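Local coordinates for protein CsuE (Acinetobacter baumannii, PDB 6FJY) that forms the tip adhesion subunit of archaic chaperone-usher Csu pili and probably mediates bacterial attachment during biofilm formation, at residues Ser27-Phe38 with Phe97-Ile108; Gly37-Leu48 with Trp131-Ala139. All coordinates share one frame; numbering follows the deposited sequence.

Interaction 1: Ser27-Phe38 with Phe97-Ile108; sequences SQFNSGLSCTGF and FSGPDGNLPFYI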
loop_
_atom_site.group_PDB
_atom_site.type_symbol
_atom_site.label_atom_id
_atom_site.label_comp_id
_atom_site.label_asym_id
_atom_site.label_seq_id
_atom_site.Cartn_x
_atom_site.Cartn_y
_atom_site.Cartn_z
ATOM N N SER D 27 0.224 16.101 -5.113
ATOM C CA SER D 27 0.038 14.874 -5.879
ATOM C C SER D 27 -0.399 15.274 -7.283
ATOM O O SER D 27 -1.542 15.687 -7.495
ATOM C CB SER D 27 -0.969 13.938 -5.219
ATOM O OG SER D 27 -0.370 13.200 -4.172
ATOM N N GLN D 28 0.518 15.143 -8.232
ATOM C CA GLN D 28 0.325 15.643 -9.583
ATOM C C GLN D 28 -0.638 14.756 -10.356
ATOM O O GLN D 28 -0.484 13.532 -10.385
ATOM C CB GLN D 28 1.670 15.713 -10.291
ATOM C CG GLN D 28 1.614 15.884 -11.780
ATOM C CD GLN D 28 2.994 16.163 -12.349
ATOM O OE1 GLN D 28 3.956 16.391 -11.605
ATOM N NE2 GLN D 28 3.100 16.148 -13.671
ATOM N N PHE D 29 -1.643 15.378 -10.969
ATOM C CA PHE D 29 -2.579 14.673 -11.830
ATOM C C PHE D 29 -2.841 15.503 -13.079
ATOM O O PHE D 29 -2.588 16.710 -13.118
ATOM C CB PHE D 29 -3.895 14.363 -11.104
ATOM C CG PHE D 29 -4.800 15.552 -10.923
ATOM C CD1 PHE D 29 -4.649 16.400 -9.841
ATOM C CD2 PHE D 29 -5.830 15.794 -11.812
ATOM C CE1 PHE D 29 -5.492 17.479 -9.665
ATOM C CE2 PHE D 29 -6.672 16.871 -11.643
ATOM C CZ PHE D 29 -6.508 17.710 -10.567
ATOM N N ASN D 30 -3.363 14.836 -14.106
ATOM C CA ASN D 30 -3.637 15.477 -15.387
ATOM C C ASN D 30 -4.890 16.338 -15.303
ATOM O O ASN D 30 -5.951 15.880 -14.871
ATOM C CB ASN D 30 -3.774 14.422 -16.476
ATOM C CG ASN D 30 -2.569 13.518 -16.533
ATOM O OD1 ASN D 30 -1.510 13.841 -15.983
ATOM N ND2 ASN D 30 -2.718 12.376 -17.186
ATOM N N SER D 31 -4.749 17.599 -15.701
ATOM C CA SER D 31 -5.820 18.571 -15.531
ATOM C C SER D 31 -6.938 18.384 -16.543
ATOM O O SER D 31 -8.088 18.737 -16.264
ATOM C CB SER D 31 -5.251 19.979 -15.662
ATOM O OG SER D 31 -4.732 20.161 -16.972
ATOM N N GLY D 32 -6.611 17.845 -17.717
ATOM C CA GLY D 32 -7.518 17.752 -18.847
ATOM C C GLY D 32 -6.954 18.371 -20.115
ATOM O O GLY D 32 -7.345 17.978 -21.218
ATOM N N LEU D 33 -6.047 19.333 -19.971
ATOM C CA LEU D 33 -5.334 19.912 -21.101
ATOM C C LEU D 33 -3.984 19.213 -21.277
ATOM O O LEU D 33 -3.351 18.779 -20.312
ATOM C CB LEU D 33 -5.139 21.419 -20.907
ATOM C CG LEU D 33 -4.962 22.356 -22.110
ATOM C CD1 LEU D 33 -3.506 22.633 -22.386
ATOM C CD2 LEU D 33 -5.630 21.800 -23.357
ATOM N N SER D 34 -3.571 19.085 -22.532
ATOM C CA SER D 34 -2.292 18.505 -22.903
ATOM C C SER D 34 -1.853 19.117 -24.223
ATOM O O SER D 34 -2.688 19.385 -25.094
ATOM C CB SER D 34 -2.374 16.976 -23.024
ATOM O OG SER D 34 -2.452 16.355 -21.750
ATOM N N CYS D 35 -0.543 19.344 -24.359
ATOM C CA CYS D 35 0.036 19.930 -25.565
ATOM C C CYS D 35 1.367 19.256 -25.874
ATOM O O CYS D 35 2.255 19.210 -25.017
ATOM C CB CYS D 35 0.232 21.440 -25.406
ATOM S SG CYS D 35 -1.270 22.405 -25.231
ATOM N N THR D 36 1.487 18.721 -27.091
ATOM C CA THR D 36 2.728 18.202 -27.647
ATOM C C THR D 36 3.085 18.998 -28.900
ATOM O O THR D 36 2.206 19.511 -29.599
ATOM C CB THR D 36 2.619 16.715 -28.012
ATOM O OG1 THR D 36 1.579 16.538 -28.983
ATOM C CG2 THR D 36 2.321 15.869 -26.783
ATOM N N GLY D 37 4.385 19.104 -29.177
ATOM C CA GLY D 37 4.845 19.924 -30.283
ATOM C C GLY D 37 4.821 21.419 -30.041
ATOM O O GLY D 37 4.875 22.197 -31.001
ATOM N N PHE D 38 4.723 21.854 -28.787
ATOM C CA PHE D 38 4.771 23.278 -28.498
ATOM C C PHE D 38 6.202 23.800 -28.639
ATOM O O PHE D 38 7.168 23.114 -28.303
ATOM C CB PHE D 38 4.230 23.543 -27.092
ATOM C CG PHE D 38 4.875 22.693 -26.031
ATOM C CD1 PHE D 38 4.325 21.475 -25.675
ATOM C CD2 PHE D 38 6.042 23.104 -25.411
ATOM C CE1 PHE D 38 4.923 20.680 -24.719
ATOM C CE2 PHE D 38 6.640 22.319 -24.442
ATOM C CZ PHE D 38 6.076 21.103 -24.098
ATOM N N PHE D 97 4.157 22.040 -19.388
ATOM C CA PHE D 97 3.701 20.796 -19.994
ATOM C C PHE D 97 4.699 19.700 -19.665
ATOM O O PHE D 97 5.883 19.812 -19.993
ATOM C CB PHE D 97 3.537 20.962 -21.501
ATOM C CG PHE D 97 2.485 21.954 -21.876
ATOM C CD1 PHE D 97 1.146 21.674 -21.652
ATOM C CD2 PHE D 97 2.826 23.168 -22.452
ATOM C CE1 PHE D 97 0.165 22.592 -21.990
ATOM C CE2 PHE D 97 1.849 24.085 -22.800
ATOM C CZ PHE D 97 0.515 23.799 -22.563
ATOM N N SER D 98 4.221 18.645 -19.013
ATOM C CA SER D 98 5.074 17.631 -18.415
ATOM C C SER D 98 4.819 16.271 -19.046
ATOM O O SER D 98 3.674 15.894 -19.303
ATOM C CB SER D 98 4.839 17.547 -16.903
ATOM O OG SER D 98 5.615 16.523 -16.315
ATOM N N GLY D 99 5.894 15.533 -19.275
ATOM C CA GLY D 99 5.790 14.204 -19.807
ATOM C C GLY D 99 5.729 14.206 -21.316
ATOM O O GLY D 99 5.585 15.246 -21.966
ATOM N N PRO D 100 5.856 13.018 -21.902
ATOM C CA PRO D 100 5.713 12.911 -23.357
ATOM C C PRO D 100 4.307 13.217 -23.840
ATOM O O PRO D 100 4.149 13.664 -24.982
ATOM C CB PRO D 100 6.111 11.456 -23.636
ATOM C CG PRO D 100 5.806 10.737 -22.353
ATOM C CD PRO D 100 6.116 11.719 -21.262
ATOM N N ASP D 101 3.282 13.007 -23.010
ATOM C CA ASP D 101 1.922 13.385 -23.382
ATOM C C ASP D 101 1.655 14.877 -23.228
ATOM O O ASP D 101 0.540 15.326 -23.531
ATOM C CB ASP D 101 0.905 12.591 -22.558
ATOM C CG ASP D 101 0.855 11.118 -22.948
ATOM O OD1 ASP D 101 1.536 10.730 -23.922
ATOM O OD2 ASP D 101 0.137 10.352 -22.273
ATOM N N GLY D 102 2.640 15.648 -22.773
ATOM C CA GLY D 102 2.481 17.087 -22.630
ATOM C C GLY D 102 1.356 17.478 -21.700
ATOM O O GLY D 102 0.638 18.447 -21.971
ATOM N N ASN D 103 1.191 16.747 -20.602
ATOM C CA ASN D 103 0.072 16.992 -19.710
ATOM C C ASN D 103 0.309 18.260 -18.909
ATOM O O ASN D 103 1.352 18.425 -18.271
ATOM C CB ASN D 103 -0.137 15.806 -18.772
ATOM C CG ASN D 103 -0.709 14.597 -19.484
ATOM O OD1 ASN D 103 -1.318 14.716 -20.548
ATOM N ND2 ASN D 103 -0.506 13.421 -18.901
ATOM N N LEU D 104 -0.649 19.164 -18.954
ATOM C CA LEU D 104 -0.623 20.280 -18.036
ATOM C C LEU D 104 -1.080 19.764 -16.682
ATOM O O LEU D 104 -2.186 19.222 -16.582
ATOM C CB LEU D 104 -1.516 21.408 -18.515
ATOM C CG LEU D 104 -1.339 22.686 -17.710
ATOM C CD1 LEU D 104 0.089 23.204 -17.831
ATOM C CD2 LEU D 104 -2.324 23.711 -18.182
ATOM N N PRO D 105 -0.248 19.842 -15.645
ATOM C CA PRO D 105 -0.596 19.205 -14.375
ATOM C C PRO D 105 -1.337 20.127 -13.424
ATOM O O PRO D 105 -1.081 21.330 -13.339
ATOM C CB PRO D 105 0.777 18.834 -13.800
ATOM C CG PRO D 105 1.669 19.904 -14.309
ATOM C CD PRO D 105 1.165 20.261 -15.680
ATOM N N PHE D 106 -2.295 19.535 -12.727
ATOM C CA PHE D 106 -2.879 20.075 -11.513
ATOM C C PHE D 106 -2.445 19.195 -10.347
ATOM O O PHE D 106 -1.881 18.111 -10.532
ATOM C CB PHE D 106 -4.411 20.133 -11.603
ATOM C CG PHE D 106 -4.954 21.311 -12.376
ATOM C CD1 PHE D 106 -4.129 22.108 -13.152
ATOM C CD2 PHE D 106 -6.303 21.624 -12.310
ATOM C CE1 PHE D 106 -4.646 23.189 -13.855
ATOM C CE2 PHE D 106 -6.822 22.701 -13.006
ATOM C CZ PHE D 106 -5.993 23.484 -13.782
ATOM N N TYR D 107 -2.739 19.654 -9.135
ATOM C CA TYR D 107 -2.242 19.001 -7.937
ATOM C C TYR D 107 -3.378 18.835 -6.942
ATOM O O TYR D 107 -4.202 19.738 -6.765
ATOM C CB TYR D 107 -1.074 19.796 -7.305
ATOM C CG TYR D 107 0.109 19.969 -8.243
ATOM C CD1 TYR D 107 1.128 19.023 -8.298
ATOM C CD2 TYR D 107 0.194 21.070 -9.095
ATOM C CE1 TYR D 107 2.203 19.181 -9.167
ATOM C CE2 TYR D 107 1.265 21.232 -9.968
ATOM C CZ TYR D 107 2.263 20.290 -9.998
ATOM O OH TYR D 107 3.320 20.450 -10.862
ATOM N N ILE D 108 -3.413 17.673 -6.300
ATOM C CA ILE D 108 -4.295 17.419 -5.174
ATOM C C ILE D 108 -3.508 17.604 -3.882
ATOM O O ILE D 108 -2.412 17.049 -3.714
ATOM C CB ILE D 108 -4.910 16.013 -5.245
ATOM C CG1 ILE D 108 -5.745 15.856 -6.513
ATOM C CG2 ILE D 108 -5.767 15.760 -4.028
ATOM C CD1 ILE D 108 -6.498 14.544 -6.583
#

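Interaction 2: Gly37-Leu48 with Trp131-Ala139; sequences GFSLALANMTYL and WFYSVPAVA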
loop_
_atom_site.group_PDB
_atom_site.type_symbol
_atom_site.label_atom_id
_atom_site.label_comp_id
_atom_site.label_asym_id
_atom_site.label_seq_id
_atom_site.Cartn_x
_atom_site.Cartn_y
_atom_site.Cartn_z
ATOM N N GLY D 37 4.385 19.104 -29.177
ATOM C CA GLY D 37 4.845 19.924 -30.283
ATOM C C GLY D 37 4.821 21.419 -30.041
ATOM O O GLY D 37 4.875 22.197 -31.001
ATOM N N PHE D 38 4.723 21.854 -28.787
ATOM C CA PHE D 38 4.771 23.278 -28.498
ATOM C C PHE D 38 6.202 23.800 -28.639
ATOM O O PHE D 38 7.168 23.114 -28.303
ATOM C CB PHE D 38 4.230 23.543 -27.092
ATOM C CG PHE D 38 4.875 22.693 -26.031
ATOM C CD1 PHE D 38 4.325 21.475 -25.675
ATOM C CD2 PHE D 38 6.042 23.104 -25.411
ATOM C CE1 PHE D 38 4.923 20.680 -24.719
ATOM C CE2 PHE D 38 6.640 22.319 -24.442
ATOM C CZ PHE D 38 6.076 21.103 -24.098
ATOM N N SER D 39 6.331 25.022 -29.154
ATOM C CA SER D 39 7.637 25.662 -29.245
ATOM C C SER D 39 8.185 25.983 -27.869
ATOM O O SER D 39 7.475 26.507 -27.008
ATOM C CB SER D 39 7.566 26.963 -30.025
ATOM O OG SER D 39 8.827 27.606 -29.955
ATOM N N LEU D 40 9.467 25.681 -27.680
ATOM C CA LEU D 40 10.222 26.119 -26.518
ATOM C C LEU D 40 11.067 27.338 -26.816
ATOM O O LEU D 40 12.008 27.623 -26.067
ATOM C CB LEU D 40 11.113 24.991 -26.004
ATOM C CG LEU D 40 10.371 23.954 -25.177
ATOM C CD1 LEU D 40 11.311 22.870 -24.741
ATOM C CD2 LEU D 40 9.697 24.600 -23.983
ATOM N N ALA D 41 10.755 28.062 -27.894
ATOM C CA ALA D 41 11.576 29.205 -28.268
ATOM C C ALA D 41 11.371 30.375 -27.316
ATOM O O ALA D 41 12.274 31.206 -27.156
ATOM C CB ALA D 41 11.260 29.625 -29.699
ATOM N N LEU D 42 10.197 30.448 -26.683
ATOM C CA LEU D 42 9.769 31.536 -25.806
ATOM C C LEU D 42 9.635 32.858 -26.548
ATOM O O LEU D 42 9.542 33.919 -25.915
ATOM C CB LEU D 42 10.703 31.694 -24.593
ATOM C CG LEU D 42 11.034 30.388 -23.844
ATOM C CD1 LEU D 42 11.746 30.673 -22.514
ATOM C CD2 LEU D 42 9.804 29.519 -23.628
ATOM N N ALA D 43 9.599 32.820 -27.880
ATOM C CA ALA D 43 9.520 34.043 -28.668
ATOM C C ALA D 43 8.099 34.563 -28.791
ATOM O O ALA D 43 7.905 35.746 -29.094
ATOM C CB ALA D 43 10.094 33.806 -30.063
ATOM N N ASN D 44 7.111 33.708 -28.570
ATOM C CA ASN D 44 5.719 34.064 -28.760
ATOM C C ASN D 44 4.941 33.668 -27.518
ATOM O O ASN D 44 5.116 32.573 -26.980
ATOM C CB ASN D 44 5.133 33.390 -30.012
ATOM C CG ASN D 44 5.830 33.829 -31.287
ATOM O OD1 ASN D 44 6.090 35.012 -31.486
ATOM N ND2 ASN D 44 6.145 32.876 -32.151
ATOM N N MET D 45 4.097 34.587 -27.068
ATOM C CA MET D 45 3.315 34.390 -25.860
ATOM C C MET D 45 2.498 33.113 -25.950
ATOM O O MET D 45 1.916 32.797 -26.991
ATOM C CB MET D 45 2.385 35.586 -25.651
ATOM C CG MET D 45 1.668 35.605 -24.331
ATOM S SD MET D 45 2.723 36.196 -23.020
ATOM C CE MET D 45 1.462 36.867 -21.969
ATOM N N THR D 46 2.452 32.379 -24.852
ATOM C CA THR D 46 1.522 31.267 -24.726
ATOM C C THR D 46 0.303 31.785 -23.976
ATOM O O THR D 46 0.374 32.048 -22.771
ATOM C CB THR D 46 2.162 30.091 -23.992
ATOM O OG1 THR D 46 3.410 29.748 -24.614
ATOM C CG2 THR D 46 1.217 28.896 -23.998
ATOM N N TYR D 47 -0.807 31.962 -24.691
ATOM C CA TYR D 47 -2.038 32.392 -24.046
ATOM C C TYR D 47 -2.767 31.179 -23.501
ATOM O O TYR D 47 -2.931 30.174 -24.201
ATOM C CB TYR D 47 -2.939 33.157 -25.008
ATOM C CG TYR D 47 -2.362 34.452 -25.517
ATOM C CD1 TYR D 47 -2.463 35.623 -24.783
ATOM C CD2 TYR D 47 -1.725 34.503 -26.745
ATOM C CE1 TYR D 47 -1.932 36.814 -25.260
ATOM C CE2 TYR D 47 -1.204 35.681 -27.233
ATOM C CZ TYR D 47 -1.308 36.835 -26.490
ATOM O OH TYR D 47 -0.777 37.998 -26.989
ATOM N N LEU D 48 -3.189 31.276 -22.242
ATOM C CA LEU D 48 -3.960 30.215 -21.607
ATOM C C LEU D 48 -4.679 30.792 -20.399
ATOM O O LEU D 48 -4.032 31.294 -19.475
ATOM C CB LEU D 48 -3.063 29.056 -21.193
ATOM C CG LEU D 48 -3.779 27.728 -20.921
ATOM C CD1 LEU D 48 -2.842 26.577 -21.214
ATOM C CD2 LEU D 48 -4.281 27.644 -19.487
ATOM N N TRP D 131 -11.114 25.506 -21.231
ATOM C CA TRP D 131 -9.801 26.030 -21.566
ATOM C C TRP D 131 -9.893 26.943 -22.778
ATOM O O TRP D 131 -10.611 26.651 -23.740
ATOM C CB TRP D 131 -8.822 24.895 -21.866
ATOM C CG TRP D 131 -8.815 23.817 -20.836
ATOM C CD1 TRP D 131 -9.635 22.736 -20.778
ATOM C CD2 TRP D 131 -7.936 23.718 -19.714
ATOM N NE1 TRP D 131 -9.327 21.965 -19.688
ATOM C CE2 TRP D 131 -8.281 22.544 -19.018
ATOM C CE3 TRP D 131 -6.881 24.503 -19.236
ATOM C CZ2 TRP D 131 -7.613 22.141 -17.862
ATOM C CZ3 TRP D 131 -6.219 24.097 -18.090
ATOM C CH2 TRP D 131 -6.590 22.932 -17.415
ATOM N N PHE D 132 -9.154 28.046 -22.720
ATOM C CA PHE D 132 -8.986 28.975 -23.831
ATOM C C PHE D 132 -7.481 29.119 -24.025
ATOM O O PHE D 132 -6.798 29.696 -23.173
ATOM C CB PHE D 132 -9.640 30.329 -23.533
ATOM C CG PHE D 132 -11.080 30.240 -23.073
ATOM C CD1 PHE D 132 -11.393 29.878 -21.769
ATOM C CD2 PHE D 132 -12.116 30.555 -23.941
ATOM C CE1 PHE D 132 -12.720 29.809 -21.343
ATOM C CE2 PHE D 132 -13.445 30.497 -23.526
ATOM C CZ PHE D 132 -13.748 30.125 -22.226
ATOM N N TYR D 133 -6.953 28.575 -25.123
ATOM C CA TYR D 133 -5.508 28.512 -25.294
ATOM C C TYR D 133 -5.101 28.886 -26.713
ATOM O O TYR D 133 -5.864 28.715 -27.669
ATOM C CB TYR D 133 -4.953 27.116 -24.958
ATOM C CG TYR D 133 -5.563 25.990 -25.760
ATOM C CD1 TYR D 133 -5.013 25.597 -26.978
ATOM C CD2 TYR D 133 -6.684 25.314 -25.298
ATOM C CE1 TYR D 133 -5.565 24.569 -27.710
ATOM C CE2 TYR D 133 -7.247 24.278 -26.029
ATOM C CZ TYR D 133 -6.689 23.915 -27.234
ATOM O OH TYR D 133 -7.255 22.889 -27.957
ATOM N N SER D 134 -3.877 29.404 -26.829
ATOM C CA SER D 134 -3.197 29.592 -28.112
ATOM C C SER D 134 -1.710 29.362 -27.864
ATOM O O SER D 134 -1.008 30.256 -27.378
ATOM C CB SER D 134 -3.447 30.969 -28.700
ATOM O OG SER D 134 -2.762 31.097 -29.930
ATOM N N VAL D 135 -1.242 28.173 -28.210
ATOM C CA VAL D 135 0.097 27.702 -27.869
ATOM C C VAL D 135 0.946 27.703 -29.133
ATOM O O VAL D 135 0.514 27.155 -30.154
ATOM C CB VAL D 135 0.064 26.296 -27.246
ATOM C CG1 VAL D 135 1.453 25.910 -26.755
ATOM C CG2 VAL D 135 -0.963 26.248 -26.121
ATOM N N PRO D 136 2.142 28.285 -29.106
ATOM C CA PRO D 136 3.018 28.233 -30.278
ATOM C C PRO D 136 3.545 26.826 -30.511
ATOM O O PRO D 136 3.812 26.072 -29.575
ATOM C CB PRO D 136 4.150 29.205 -29.919
ATOM C CG PRO D 136 4.145 29.250 -28.425
ATOM C CD PRO D 136 2.726 29.061 -27.996
ATOM N N ALA D 137 3.677 26.480 -31.787
ATOM C CA ALA D 137 4.111 25.164 -32.234
ATOM C C ALA D 137 5.580 25.195 -32.634
ATOM O O ALA D 137 6.142 26.247 -32.954
ATOM C CB ALA D 137 3.261 24.694 -33.419
ATOM N N VAL D 138 6.207 24.016 -32.602
ATOM C CA VAL D 138 7.575 23.922 -33.093
ATOM C C VAL D 138 7.595 24.318 -34.566
ATOM O O VAL D 138 6.611 24.152 -35.297
ATOM C CB VAL D 138 8.171 22.516 -32.894
ATOM C CG1 VAL D 138 8.575 22.318 -31.460
ATOM C CG2 VAL D 138 7.174 21.434 -33.308
ATOM N N ALA D 139 8.726 24.870 -34.992
ATOM C CA ALA D 139 8.879 25.337 -36.363
ATOM C C ALA D 139 8.751 24.215 -37.387
ATOM O O ALA D 139 8.402 24.486 -38.540
ATOM C CB ALA D 139 10.234 26.042 -36.514
#

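Interaction 1: Ser27-Phe38 with Phe97-Ile108
Ser-31 sets its CB over one face of the Phe-106 ring, 3.5 Å from the centroid and 15° off the normal, a CH-pi contact. A chi1 of 63° places OG between the residue's own N and carbonyl carbon, from where it donates to Leu-104 O at 2.7 Å. Ser-31 N bonds to the same oxygen, nearly in line with the carbonyl, whereas OG comes from above the carbonyl plane; one residue thus supplies two donors. At the edge of the Phe-106 ring, CZ of Phe-29 packs 3.4 Å from Phe-106 CB, and the Phe-29 and Ile-108 side chains cross at about a right angle, with Phe-29 CD1 3.5 Å from Ile-108 CG1.

Phe-97 gathers a second cluster. Cys-35 CB covers one face of its ring, Leu-33 CD1 meets the edge 3.7 Å from Phe-97 CE1, and Phe-38 CE1 lies 3.5 Å from Phe-97 CB, with the two ring planes at 38°.

Antiparallel backbone bonds, such as Phe-29 N to Phe-106 O (2.8 Å), set the spacing. Further out, Trp-131 backs Ser-31 and Leu-33, while Cys-35 is tied to Cys-2 by a disulfide. Between Asn-30 and Ser-34 the pairing shifts by two residues and the chain turns a corner at Gly-32. This is a beta bulge in an antiparallel pair, placed where the chain turns from one sheet or face of the Ig-like beta sandwich to another.

Interaction 2: Gly37-Leu48 with Trp131-Ala139
Thr-46 and Pro-136 cross at about a right angle, Thr-46 OG1 lying 3.5 Å from Pro-136 CD. Chi1 of -52° sets the two branches of the threonine to different tasks: OG1 beside the backbone N faces the proline ring, and CG2, anti to that N, meets Val-135 CG2 at 4.0 Å in an oblique crossing. The other branch of the valine, CG1, touches Phe-38 CB at 3.7 Å. Farther along the strand, Leu-48 and Trp-131 run side by side and point the same way, with Leu-48 CD2 at the indole edge, 4.1 Å from Trp-131 CE3.

Backbone bonds form at two separate places. Tyr-47 and Ser-134 form an antiparallel hydrogen-bonded pair, of which Ser-134 N to Tyr-47 O measures 2.9 Å. At and beyond the proline, Val-138 N donates to Gly-37 O at 2.8 Å, and Ser-39 N reaches Pro-136 O at 2.8 Å from 46° above the carbonyl plane. Ser-39 OG accepts from the backbone N of Ala-41, two residues on, an ST turn that starts the loop leading round to Asn-44.

Outside the pair, Ser-134 OG bonds to Arg-154 and Glu-148, and Trp-131 NE1 to Ser-169. Chemically, the direct contact therefore divides into main-chain hydrogen bonds at two places, with side-chain packing both between them and, at Leu-48 and Trp-131, beyond the Tyr-47/Ser-134 pair, while the polar side-chain ends of Ser-134 and Trp-131 bond to other parts of the chain.

Overall arrangement
The centres of interactions 1 and 2 lie about 14 Å apart, and the two contacts share Gly-37 and Phe-38, where the chain leaves strand 33-35 for the loop before strand 47-54. Their segments alternate along the sequence: 27-38, 37-48, 97-108, then 131-139. Trp-131 makes the direct packing link. Its CH2 lies 3.4 Å from Ser-31 OG and 3.7 Å from Phe-106 CZ, its CZ3 is 3.9 Å from Leu-104 CD2, and its CD2 is 3.8 Å from Leu-33 CB. One indole from interaction 2 thus covers the bulged region of interaction 1, joining the two parts of this beta-sandwich domain through side-chain packing.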